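PDB 3RRI: Glyoxalase/bleomycin resistance protein/dioxygenase from Alicyclobacillus acidocaldarius subsp. acidocaldarius, which probably binds a metal ion and may act as a dioxygenase of the vicinal oxygen chelate superfamily. Local coordinates for residues A[64-69]-A[95-100]; A[72-77]-A[124-129]; A[105-110]-A[128-133]. One frame throughout, in Å; residues are numbered along the deposited sequence.

How the interactions relate
All three interactions lie in the C-terminal part of the chain, on or beside the sheet formed by strands 70-74, 95-98, 100-102, 110-116 and 122-128. Interaction 1 packs the loop before strand 70-74 against the bulged strand 95-98, and interaction 2 joins strand 70-74 to strand 122-128, with centres about 15 Å apart. Interaction 3 lies where strands 110-116 and 122-128 meet loops; its centre is about 10 Å from that of interaction 2. The two share Y128, F129 and an acetate, and the R76-D131 salt bridge joins them. Interaction 1 crosses interaction 2 along the chain and precedes interaction 3. Each touches the second subunit, so the sheet and its flanking loops take part in both fold and assembly.

Interaction 1. Residues A[64-69]-A[95-100]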
loop_
_atom_site.group_PDB
_atom_site.type_symbol
_atom_site.label_atom_id
_atom_site.label_comp_id
_atom_site.label_asym_id
_atom_site.label_seq_id
_atom_site.Cartn_x
_atom_site.Cartn_y
_atom_site.Cartn_z
ATOM N N VAL A 64 16.523 38.599 0.111
ATOM C CA VAL A 64 16.418 37.162 0.305
ATOM C C VAL A 64 17.768 36.556 0.692
ATOM O O VAL A 64 18.788 36.872 0.094
ATOM C CB VAL A 64 15.826 36.477 -0.961
ATOM C CG1 VAL A 64 16.758 36.639 -2.163
ATOM C CG2 VAL A 64 15.530 35.026 -0.689
ATOM N N SER A 65 17.764 35.722 1.728
ATOM C CA SER A 65 18.903 34.863 2.036
ATOM C C SER A 65 18.405 33.433 2.305
ATOM O O SER A 65 17.242 33.230 2.679
ATOM C CB SER A 65 19.730 35.423 3.205
ATOM O OG SER A 65 18.955 35.522 4.394
HETATM N N MSE A 66 19.285 32.455 2.098
HETATM C CA MSE A 66 18.935 31.040 2.167
HETATM C C MSE A 66 18.236 30.681 3.465
HETATM O O MSE A 66 17.248 29.951 3.456
HETATM C CB MSE A 66 20.193 30.180 2.000
HETATM C CG MSE A 66 19.975 28.661 1.991
HETATM SE SE MSE A 66 21.511 27.669 1.303
HETATM C CE MSE A 66 21.398 28.225 -0.556
ATOM N N TYR A 67 18.748 31.191 4.573
ATOM C CA TYR A 67 18.205 30.874 5.895
ATOM C C TYR A 67 17.484 32.086 6.449
ATOM O O TYR A 67 17.789 33.222 6.090
ATOM C CB TYR A 67 19.335 30.447 6.825
ATOM C CG TYR A 67 20.101 29.276 6.282
ATOM C CD1 TYR A 67 21.342 29.453 5.653
ATOM C CD2 TYR A 67 19.577 27.988 6.343
ATOM C CE1 TYR A 67 22.039 28.363 5.121
ATOM C CE2 TYR A 67 20.266 26.893 5.826
ATOM C CZ TYR A 67 21.496 27.086 5.220
ATOM O OH TYR A 67 22.166 26.003 4.710
ATOM N N PRO A 68 16.509 31.878 7.368
ATOM C CA PRO A 68 16.101 30.660 8.020
ATOM C C PRO A 68 14.829 30.017 7.436
ATOM O O PRO A 68 14.341 29.019 8.000
ATOM C CB PRO A 68 15.786 31.154 9.422
ATOM C CG PRO A 68 15.131 32.425 9.192
ATOM C CD PRO A 68 15.847 33.037 7.973
ATOM N N ARG A 69 14.334 30.551 6.317
ATOM C CA ARG A 69 13.073 30.110 5.699
ATOM C C ARG A 69 13.213 29.638 4.246
ATOM O O ARG A 69 13.695 30.372 3.367
ATOM C CB ARG A 69 12.024 31.235 5.715
ATOM C CG ARG A 69 11.581 31.642 7.144
ATOM C CD ARG A 69 10.391 32.503 7.097
ATOM N NE ARG A 69 9.940 32.944 8.424
ATOM C CZ ARG A 69 9.213 32.207 9.258
ATOM N NH1 ARG A 69 8.890 30.951 8.945
ATOM N NH2 ARG A 69 8.846 32.697 10.434
ATOM N N PHE A 95 16.262 30.139 -10.747
ATOM C CA PHE A 95 17.013 29.531 -9.658
ATOM C C PHE A 95 17.617 30.592 -8.727
ATOM O O PHE A 95 18.163 31.610 -9.181
ATOM C CB PHE A 95 18.151 28.668 -10.203
ATOM C CG PHE A 95 17.696 27.365 -10.785
ATOM C CD1 PHE A 95 17.006 27.329 -11.982
ATOM C CD2 PHE A 95 17.945 26.160 -10.143
ATOM C CE1 PHE A 95 16.577 26.097 -12.533
ATOM C CE2 PHE A 95 17.511 24.958 -10.683
ATOM C CZ PHE A 95 16.806 24.935 -11.871
ATOM N N TYR A 96 17.496 30.372 -7.423
ATOM C CA TYR A 96 18.268 31.071 -6.420
ATOM C C TYR A 96 19.645 30.443 -6.278
ATOM O O TYR A 96 20.656 31.145 -6.085
ATOM C CB TYR A 96 17.521 31.051 -5.068
ATOM C CG TYR A 96 18.258 31.767 -3.982
ATOM C CD1 TYR A 96 18.308 33.164 -3.962
ATOM C CD2 TYR A 96 18.932 31.066 -2.985
ATOM C CE1 TYR A 96 19.010 33.833 -2.964
ATOM C CE2 TYR A 96 19.628 31.720 -1.990
ATOM C CZ TYR A 96 19.665 33.100 -1.989
ATOM O OH TYR A 96 20.360 33.744 -0.991
ATOM N N HIS A 97 19.682 29.120 -6.317
ATOM C CA HIS A 97 20.933 28.358 -6.262
ATOM C C HIS A 97 20.837 27.163 -7.198
ATOM O O HIS A 97 19.915 26.362 -7.106
ATOM C CB HIS A 97 21.237 27.915 -4.823
ATOM C CG HIS A 97 22.689 27.644 -4.564
ATOM N ND1 HIS A 97 23.368 26.602 -5.163
ATOM C CD2 HIS A 97 23.592 28.279 -3.778
ATOM C CE1 HIS A 97 24.627 26.604 -4.752
ATOM N NE2 HIS A 97 24.791 27.617 -3.920
ATOM N N ASP A 98 21.786 27.034 -8.135
ATOM C CA ASP A 98 21.739 25.939 -9.077
ATOM C C ASP A 98 22.147 24.630 -8.381
ATOM O O ASP A 98 22.546 24.625 -7.215
ATOM C CB ASP A 98 22.671 26.231 -10.297
ATOM C CG ASP A 98 22.178 25.580 -11.605
ATOM O OD1 ASP A 98 21.499 24.519 -11.581
ATOM O OD2 ASP A 98 22.466 26.136 -12.700
ATOM N N LEU A 99 22.045 23.538 -9.115
ATOM C CA LEU A 99 22.340 22.205 -8.634
ATOM C C LEU A 99 23.673 22.171 -7.913
ATOM O O LEU A 99 24.714 22.616 -8.458
ATOM C CB LEU A 99 22.357 21.201 -9.802
ATOM C CG LEU A 99 22.263 19.711 -9.537
ATOM C CD1 LEU A 99 20.984 19.366 -8.749
ATOM C CD2 LEU A 99 22.268 18.980 -10.878
ATOM N N SER A 100 23.636 21.627 -6.693
ATOM C CA SER A 100 24.772 21.589 -5.788
ATOM C C SER A 100 24.670 20.418 -4.810
ATOM O O SER A 100 23.678 19.698 -4.810
ATOM C CB SER A 100 24.843 22.911 -5.020
ATOM O OG SER A 100 26.064 23.050 -4.322
#
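Y96 reaches from segment 95-100 to V64, S65 and M66, and its side chain shows how one aromatic residue can pack against a loop without any hydrogen bond crossing between the two. From CB the ring leaves with CG anti to the backbone N (chi1 -180°), directed toward residues 64-66. On one flank CE1 meets the V64 CG1 methyl at 3.7 Å, the two side chains sliding past each other in opposite directions. On the other flank CE2 lies 4.2 Å from the CE methyl of M66, a selenomethionine. At the tip, OH lies 3.5 Å from both S65 CA and M66 N, with V64 O a little farther off.

Y96 and H97 form a classic beta bulge, both standing across from F114 of strand 110-116, in the second beta-alpha-beta-beta-beta module of this fold. Y96 and M66 both touch F114, and V64 and Y96 also pack on L122 of strand 122-128, so the loop is drawn against the sheet.

H97 also points toward the loop. The M66 chain bends about its CG-SE bond (chi3 -69°), which places the CE methyl 3.9 Å from H97 CD2. Nearer its root, M66 CG lies above one face of the Y67 ring, displaced toward the rim. The imidazole rotation is fixed by the other side of the ring, where H97 ND1 donates to D98 O at 3.0 Å, nearly in the ring plane. Within the loop, S65 OG donates to Y67 O over 3.1 Å, just before the cis peptide that leads into P68. The Y67 ring meets H55 of the second subunit.

Interaction 2. Residues A[72-77]-A[124-129]; sequences GITFRD and EFKYYF. With ACT (acetate ion), chain D.
I73 and K126 are joined where strands 72-74 and 124-128 run side by side in parallel, their axes 7° apart and 4.9 Å at closest approach. K126 is gripped at both ends of its backbone: its N donates to I73 O at 3.1 Å, and its O accepts from F75 N at 3.0 Å. G72, with no side chain, lets its CA come close to E124 O in a CA-H...O contact. Farther along, a water bridges F75 O and Y128 N.

On one face, T74 spreads two branches. OG1 lies 3.3 Å from K126 CE, while the CG2 methyl meets the edge of the Y128 ring, 3.4 Å from CD2. A bend at chi3 (-85°) brings K126 CE round beside T74 OG1; beyond it NZ donates to Y128 OH, which in turn donates to an acetate oxygen at 2.7 Å. R37 of the second subunit also binds the acetate, and Q51 of that subunit pairs with K126 NZ.

The other face carries aromatic rings: F75 CE2 touches F125 CD1 at 3.9 Å. The F75 and R76 carbonyl oxygens lie at the edge of the Y127 ring. F75, F125 and Y127 all pack on helix 78-90. Such adjacent parallel first and last strands, with a helix following the first, are characteristic of the beta-alpha-beta-beta-beta module of the vicinal oxygen chelate fold.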
loop_
_atom_site.group_PDB
_atom_site.type_symbol
_atom_site.label_atom_id
_atom_site.label_comp_id
_atom_site.label_asym_id
_atom_site.label_seq_id
_atom_site.Cartn_x
_atom_site.Cartn_y
_atom_site.Cartn_z
ATOM N N GLY A 72 10.172 22.782 0.497
ATOM C CA GLY A 72 10.110 22.023 -0.715
ATOM C C GLY A 72 9.901 20.576 -0.453
ATOM O O GLY A 72 9.311 20.197 0.581
ATOM N N ILE A 73 10.348 19.752 -1.385
ATOM C CA ILE A 73 10.169 18.309 -1.349
ATOM C C ILE A 73 11.512 17.619 -1.369
ATOM O O ILE A 73 12.406 18.039 -2.125
ATOM C CB ILE A 73 9.311 17.791 -2.520
ATOM C CG1 ILE A 73 7.999 18.581 -2.634
ATOM C CG2 ILE A 73 9.110 16.290 -2.405
ATOM C CD1 ILE A 73 7.001 18.444 -1.396
ATOM N N THR A 74 11.653 16.563 -0.589
ATOM C CA THR A 74 12.799 15.650 -0.659
ATOM C C THR A 74 12.318 14.375 -1.308
ATOM O O THR A 74 11.368 13.741 -0.869
ATOM C CB THR A 74 13.387 15.399 0.713
ATOM O OG1 THR A 74 13.746 16.648 1.291
ATOM C CG2 THR A 74 14.580 14.409 0.700
ATOM N N PHE A 75 12.899 14.051 -2.463
ATOM C CA PHE A 75 12.433 12.945 -3.251
ATOM C C PHE A 75 13.200 11.672 -2.939
ATOM O O PHE A 75 14.418 11.690 -2.893
ATOM C CB PHE A 75 12.625 13.233 -4.759
ATOM C CG PHE A 75 11.809 14.366 -5.257
ATOM C CD1 PHE A 75 10.428 14.210 -5.463
ATOM C CD2 PHE A 75 12.383 15.605 -5.508
ATOM C CE1 PHE A 75 9.680 15.277 -5.906
ATOM C CE2 PHE A 75 11.630 16.661 -5.961
ATOM C CZ PHE A 75 10.275 16.508 -6.133
ATOM N N ARG A 76 12.491 10.561 -2.749
ATOM C CA ARG A 76 13.154 9.275 -2.520
ATOM C C ARG A 76 13.830 8.788 -3.804
ATOM O O ARG A 76 14.923 8.219 -3.751
ATOM C CB ARG A 76 12.214 8.175 -2.007
ATOM C CG ARG A 76 13.016 6.960 -1.482
ATOM C CD ARG A 76 12.215 6.077 -0.554
ATOM N NE ARG A 76 11.629 6.801 0.592
ATOM C CZ ARG A 76 11.921 6.611 1.883
ATOM N NH1 ARG A 76 12.837 5.713 2.259
ATOM N NH2 ARG A 76 11.279 7.329 2.819
ATOM N N ASP A 77 13.151 8.980 -4.914
ATOM C CA ASP A 77 13.580 8.486 -6.231
ATOM C C ASP A 77 14.326 9.593 -6.950
ATOM O O ASP A 77 13.761 10.605 -7.292
ATOM C CB ASP A 77 12.331 8.077 -7.020
ATOM C CG ASP A 77 12.632 7.358 -8.348
ATOM O OD1 ASP A 77 13.798 7.400 -8.844
ATOM O OD2 ASP A 77 11.656 6.750 -8.884
ATOM N N GLU A 124 13.328 24.713 -1.949
ATOM C CA GLU A 124 14.473 23.812 -2.040
ATOM C C GLU A 124 14.015 22.391 -2.313
ATOM O O GLU A 124 13.101 21.881 -1.654
ATOM C CB GLU A 124 15.317 23.824 -0.781
ATOM C CG GLU A 124 16.564 22.939 -0.930
ATOM C CD GLU A 124 17.354 22.696 0.347
ATOM O OE1 GLU A 124 16.789 22.833 1.463
ATOM O OE2 GLU A 124 18.569 22.355 0.225
ATOM N N PHE A 125 14.629 21.731 -3.292
ATOM C CA PHE A 125 14.364 20.339 -3.590
ATOM C C PHE A 125 15.611 19.552 -3.336
ATOM O O PHE A 125 16.699 20.051 -3.643
ATOM C CB PHE A 125 13.841 20.166 -5.014
ATOM C CG PHE A 125 12.574 20.916 -5.242
ATOM C CD1 PHE A 125 11.358 20.340 -4.843
ATOM C CD2 PHE A 125 12.564 22.187 -5.744
ATOM C CE1 PHE A 125 10.162 21.032 -4.990
ATOM C CE2 PHE A 125 11.361 22.870 -5.897
ATOM C CZ PHE A 125 10.159 22.291 -5.500
ATOM N N LYS A 126 15.471 18.369 -2.750
ATOM C CA LYS A 126 16.605 17.596 -2.291
ATOM C C LYS A 126 16.487 16.124 -2.692
ATOM O O LYS A 126 15.406 15.601 -2.889
ATOM C CB LYS A 126 16.729 17.640 -0.753
ATOM C CG LYS A 126 16.943 18.999 -0.142
ATOM C CD LYS A 126 17.370 18.913 1.340
ATOM C CE LYS A 126 16.113 18.806 2.250
ATOM N NZ LYS A 126 16.481 18.984 3.718
ATOM N N TYR A 127 17.636 15.476 -2.807
ATOM C CA TYR A 127 17.732 14.047 -2.912
ATOM C C TYR A 127 18.890 13.563 -2.046
ATOM O O TYR A 127 20.033 14.004 -2.247
ATOM C CB TYR A 127 17.969 13.626 -4.378
ATOM C CG TYR A 127 18.360 12.197 -4.510
ATOM C CD1 TYR A 127 17.411 11.200 -4.454
ATOM C CD2 TYR A 127 19.713 11.817 -4.643
ATOM C CE1 TYR A 127 17.737 9.898 -4.556
ATOM C CE2 TYR A 127 20.047 10.490 -4.727
ATOM C CZ TYR A 127 19.061 9.529 -4.665
ATOM O OH TYR A 127 19.370 8.185 -4.753
ATOM N N TYR A 128 18.632 12.647 -1.099
ATOM C CA TYR A 128 19.640 12.101 -0.210
ATOM C C TYR A 128 20.142 10.771 -0.743
ATOM O O TYR A 128 19.368 9.899 -1.142
ATOM C CB TYR A 128 19.091 11.903 1.241
ATOM C CG TYR A 128 18.910 13.196 2.006
ATOM C CD1 TYR A 128 19.868 13.628 2.899
ATOM C CD2 TYR A 128 17.760 13.966 1.835
ATOM C CE1 TYR A 128 19.719 14.813 3.598
ATOM C CE2 TYR A 128 17.578 15.169 2.535
ATOM C CZ TYR A 128 18.550 15.579 3.432
ATOM O OH TYR A 128 18.347 16.763 4.110
ATOM N N PHE A 129 21.468 10.602 -0.700
ATOM C CA PHE A 129 22.119 9.380 -1.153
ATOM C C PHE A 129 21.819 8.170 -0.256
ATOM O O PHE A 129 21.706 7.034 -0.732
ATOM C CB PHE A 129 23.617 9.654 -1.357
ATOM C CG PHE A 129 23.877 10.610 -2.485
ATOM C CD1 PHE A 129 23.801 10.169 -3.785
ATOM C CD2 PHE A 129 24.069 11.961 -2.256
ATOM C CE1 PHE A 129 23.983 11.053 -4.849
ATOM C CE2 PHE A 129 24.231 12.858 -3.318
ATOM C CZ PHE A 129 24.196 12.391 -4.607
HETATM C C ACT D . 19.621 18.810 6.519
HETATM O O ACT D . 20.035 17.786 5.886
HETATM O OXT ACT D . 18.534 19.338 6.157
HETATM C CH3 ACT D . 20.394 19.361 7.674
HETATM O O HOH W 1 16.016 11.598 -0.700
HETATM O O HOH W 2 16.927 8.943 -1.235
#

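Interaction 3. Residues A[105-110]-A[128-133]; sequences GLIEEH and YFDDRM. With ACT (acetate ion), chain D.
H110 and Y128 lie side by side and point the same way, an antiparallel non-hydrogen-bonded pair whose rings meet obliquely. Their planes are turned 35° apart and their centroids are 4.3 Å from each other. H110 CB sits over the centre of the Y128 face in a CH-pi contact, while Y128 OH stands over the centre of the imidazole. H110 CG falls between the backbone N and the carbonyl carbon (chi1 47°), which keeps the imidazole alongside the tyrosine. ND1 donates to E108 O at 2.9 Å, with the oxygen in the ring plane and a nearly straight N-H...O angle of 170°, which holds the imidazole in that turn. M133 O comes over the opposite face of the Y128 ring, toward the rim, so the ring lies between the H110 side chain and the M133 carbonyl. An acetate oxygen lies 3.4 Å from H110 CE1.

H110 and Y128 pair at one end of antiparallel strands 110-116 and 122-128 in the second module of the fold; a type I turn from L106 to E109 leads into the first strand, and a 3-10 segment follows the second.

F129 takes the neighbouring position: the edge of its ring meets E109 O, 3.3 Å from CD2, and E109 CG lies beside the same CD2 at 3.7 Å. Its backbone N donates weakly to E109 O. A water joins the two segments, donating to I107 O and E109 O and accepting from D130 N. D130 OD1 closes an Asx turn by accepting from R132 N, while I107 CG2 packs near OD2. M133, a selenomethionine, lays CG 3.7 Å from E108 CA. The E108 carboxylate reaches away to Y39 of the second subunit and R91 of the third.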
loop_
_atom_site.group_PDB
_atom_site.type_symbol
_atom_site.label_atom_id
_atom_site.label_comp_id
_atom_site.label_asym_id
_atom_site.label_seq_id
_atom_site.Cartn_x
_atom_site.Cartn_y
_atom_site.Cartn_z
ATOM N N GLY A 105 30.414 14.234 0.858
ATOM C CA GLY A 105 31.218 13.129 1.417
ATOM C C GLY A 105 30.715 12.486 2.719
ATOM O O GLY A 105 31.172 11.403 3.103
ATOM N N LEU A 106 29.784 13.165 3.393
ATOM C CA LEU A 106 29.208 12.699 4.647
ATOM C C LEU A 106 28.031 11.785 4.365
ATOM O O LEU A 106 27.475 11.782 3.271
ATOM C CB LEU A 106 28.725 13.873 5.503
ATOM C CG LEU A 106 29.783 14.937 5.812
ATOM C CD1 LEU A 106 29.232 15.920 6.857
ATOM C CD2 LEU A 106 31.073 14.239 6.287
ATOM N N ILE A 107 27.665 10.982 5.355
ATOM C CA ILE A 107 26.587 10.041 5.149
ATOM C C ILE A 107 25.300 10.776 4.741
ATOM O O ILE A 107 24.554 10.273 3.885
ATOM C CB ILE A 107 26.389 9.149 6.378
ATOM C CG1 ILE A 107 27.643 8.258 6.565
ATOM C CG2 ILE A 107 25.133 8.296 6.231
ATOM C CD1 ILE A 107 27.890 7.285 5.416
ATOM N N GLU A 108 25.082 11.972 5.295
ATOM C CA GLU A 108 23.854 12.755 5.020
ATOM C C GLU A 108 23.962 13.702 3.813
ATOM O O GLU A 108 23.146 14.625 3.667
ATOM C CB GLU A 108 23.413 13.555 6.256
ATOM C CG GLU A 108 24.444 14.511 6.828
ATOM C CD GLU A 108 25.229 13.910 8.013
ATOM O OE1 GLU A 108 25.935 12.886 7.799
ATOM O OE2 GLU A 108 25.153 14.486 9.154
ATOM N N GLU A 109 24.949 13.460 2.943
ATOM C CA GLU A 109 25.066 14.180 1.703
ATOM C C GLU A 109 23.782 14.162 0.890
ATOM O O GLU A 109 23.147 13.111 0.724
ATOM C CB GLU A 109 26.158 13.549 0.815
ATOM C CG GLU A 109 26.341 14.325 -0.498
ATOM C CD GLU A 109 27.647 14.051 -1.222
ATOM O OE1 GLU A 109 28.395 13.138 -0.819
ATOM O OE2 GLU A 109 27.910 14.784 -2.204
ATOM N N HIS A 110 23.426 15.318 0.334
ATOM C CA HIS A 110 22.288 15.373 -0.575
ATOM C C HIS A 110 22.513 16.354 -1.736
ATOM O O HIS A 110 23.226 17.349 -1.552
ATOM C CB HIS A 110 21.022 15.760 0.202
ATOM C CG HIS A 110 21.183 16.937 1.126
ATOM N ND1 HIS A 110 21.765 16.843 2.376
ATOM C CD2 HIS A 110 20.747 18.216 1.014
ATOM C CE1 HIS A 110 21.706 18.018 2.979
ATOM N NE2 HIS A 110 21.071 18.863 2.181
ATOM N N TYR A 128 18.632 12.647 -1.099
ATOM C CA TYR A 128 19.640 12.101 -0.210
ATOM C C TYR A 128 20.142 10.771 -0.743
ATOM O O TYR A 128 19.368 9.899 -1.142
ATOM C CB TYR A 128 19.091 11.903 1.241
ATOM C CG TYR A 128 18.910 13.196 2.006
ATOM C CD1 TYR A 128 19.868 13.628 2.899
ATOM C CD2 TYR A 128 17.760 13.966 1.835
ATOM C CE1 TYR A 128 19.719 14.813 3.598
ATOM C CE2 TYR A 128 17.578 15.169 2.535
ATOM C CZ TYR A 128 18.550 15.579 3.432
ATOM O OH TYR A 128 18.347 16.763 4.110
ATOM N N PHE A 129 21.468 10.602 -0.700
ATOM C CA PHE A 129 22.119 9.380 -1.153
ATOM C C PHE A 129 21.819 8.170 -0.256
ATOM O O PHE A 129 21.706 7.034 -0.732
ATOM C CB PHE A 129 23.617 9.654 -1.357
ATOM C CG PHE A 129 23.877 10.610 -2.485
ATOM C CD1 PHE A 129 23.801 10.169 -3.785
ATOM C CD2 PHE A 129 24.069 11.961 -2.256
ATOM C CE1 PHE A 129 23.983 11.053 -4.849
ATOM C CE2 PHE A 129 24.231 12.858 -3.318
ATOM C CZ PHE A 129 24.196 12.391 -4.607
ATOM N N ASP A 130 21.591 8.439 1.036
ATOM C CA ASP A 130 21.103 7.428 1.997
ATOM C C ASP A 130 19.727 7.914 2.438
ATOM O O ASP A 130 19.603 8.959 3.083
ATOM C CB ASP A 130 22.078 7.293 3.157
ATOM C CG ASP A 130 21.639 6.276 4.204
ATOM O OD1 ASP A 130 20.432 5.999 4.266
ATOM O OD2 ASP A 130 22.509 5.765 4.935
ATOM N N ASP A 131 18.699 7.153 2.037
ATOM C CA ASP A 131 17.295 7.542 2.343
ATOM C C ASP A 131 16.934 7.664 3.804
ATOM O O ASP A 131 15.996 8.401 4.124
ATOM C CB ASP A 131 16.236 6.724 1.554
ATOM C CG ASP A 131 16.207 5.237 1.881
ATOM O OD1 ASP A 131 16.898 4.777 2.801
ATOM O OD2 ASP A 131 15.440 4.519 1.178
ATOM N N ARG A 132 17.669 7.034 4.706
ATOM C CA ARG A 132 17.477 7.280 6.128
ATOM C C ARG A 132 17.767 8.711 6.543
ATOM O O ARG A 132 17.245 9.168 7.587
ATOM C CB ARG A 132 18.286 6.315 6.982
ATOM C CG ARG A 132 17.666 4.943 7.040
ATOM C CD ARG A 132 18.478 3.980 7.870
ATOM N NE ARG A 132 18.452 4.287 9.304
ATOM C CZ ARG A 132 19.511 4.513 10.098
ATOM N NH1 ARG A 132 20.766 4.498 9.648
ATOM N NH2 ARG A 132 19.314 4.754 11.376
HETATM N N MSE A 133 18.545 9.443 5.748
HETATM C CA MSE A 133 18.970 10.788 6.099
HETATM C C MSE A 133 17.961 11.842 5.653
HETATM O O MSE A 133 18.186 13.052 5.840
HETATM C CB MSE A 133 20.330 11.090 5.475
HETATM C CG MSE A 133 21.415 10.170 5.954
HETATM SE SE MSE A 133 21.762 10.306 7.900
HETATM C CE MSE A 133 21.003 8.607 8.493
HETATM C C ACT D . 19.621 18.810 6.519
HETATM O O ACT D . 20.035 17.786 5.886
HETATM O OXT ACT D . 18.534 19.338 6.157
HETATM C CH3 ACT D . 20.394 19.361 7.674
HETATM O O HOH W 3 22.330 11.052 2.348
#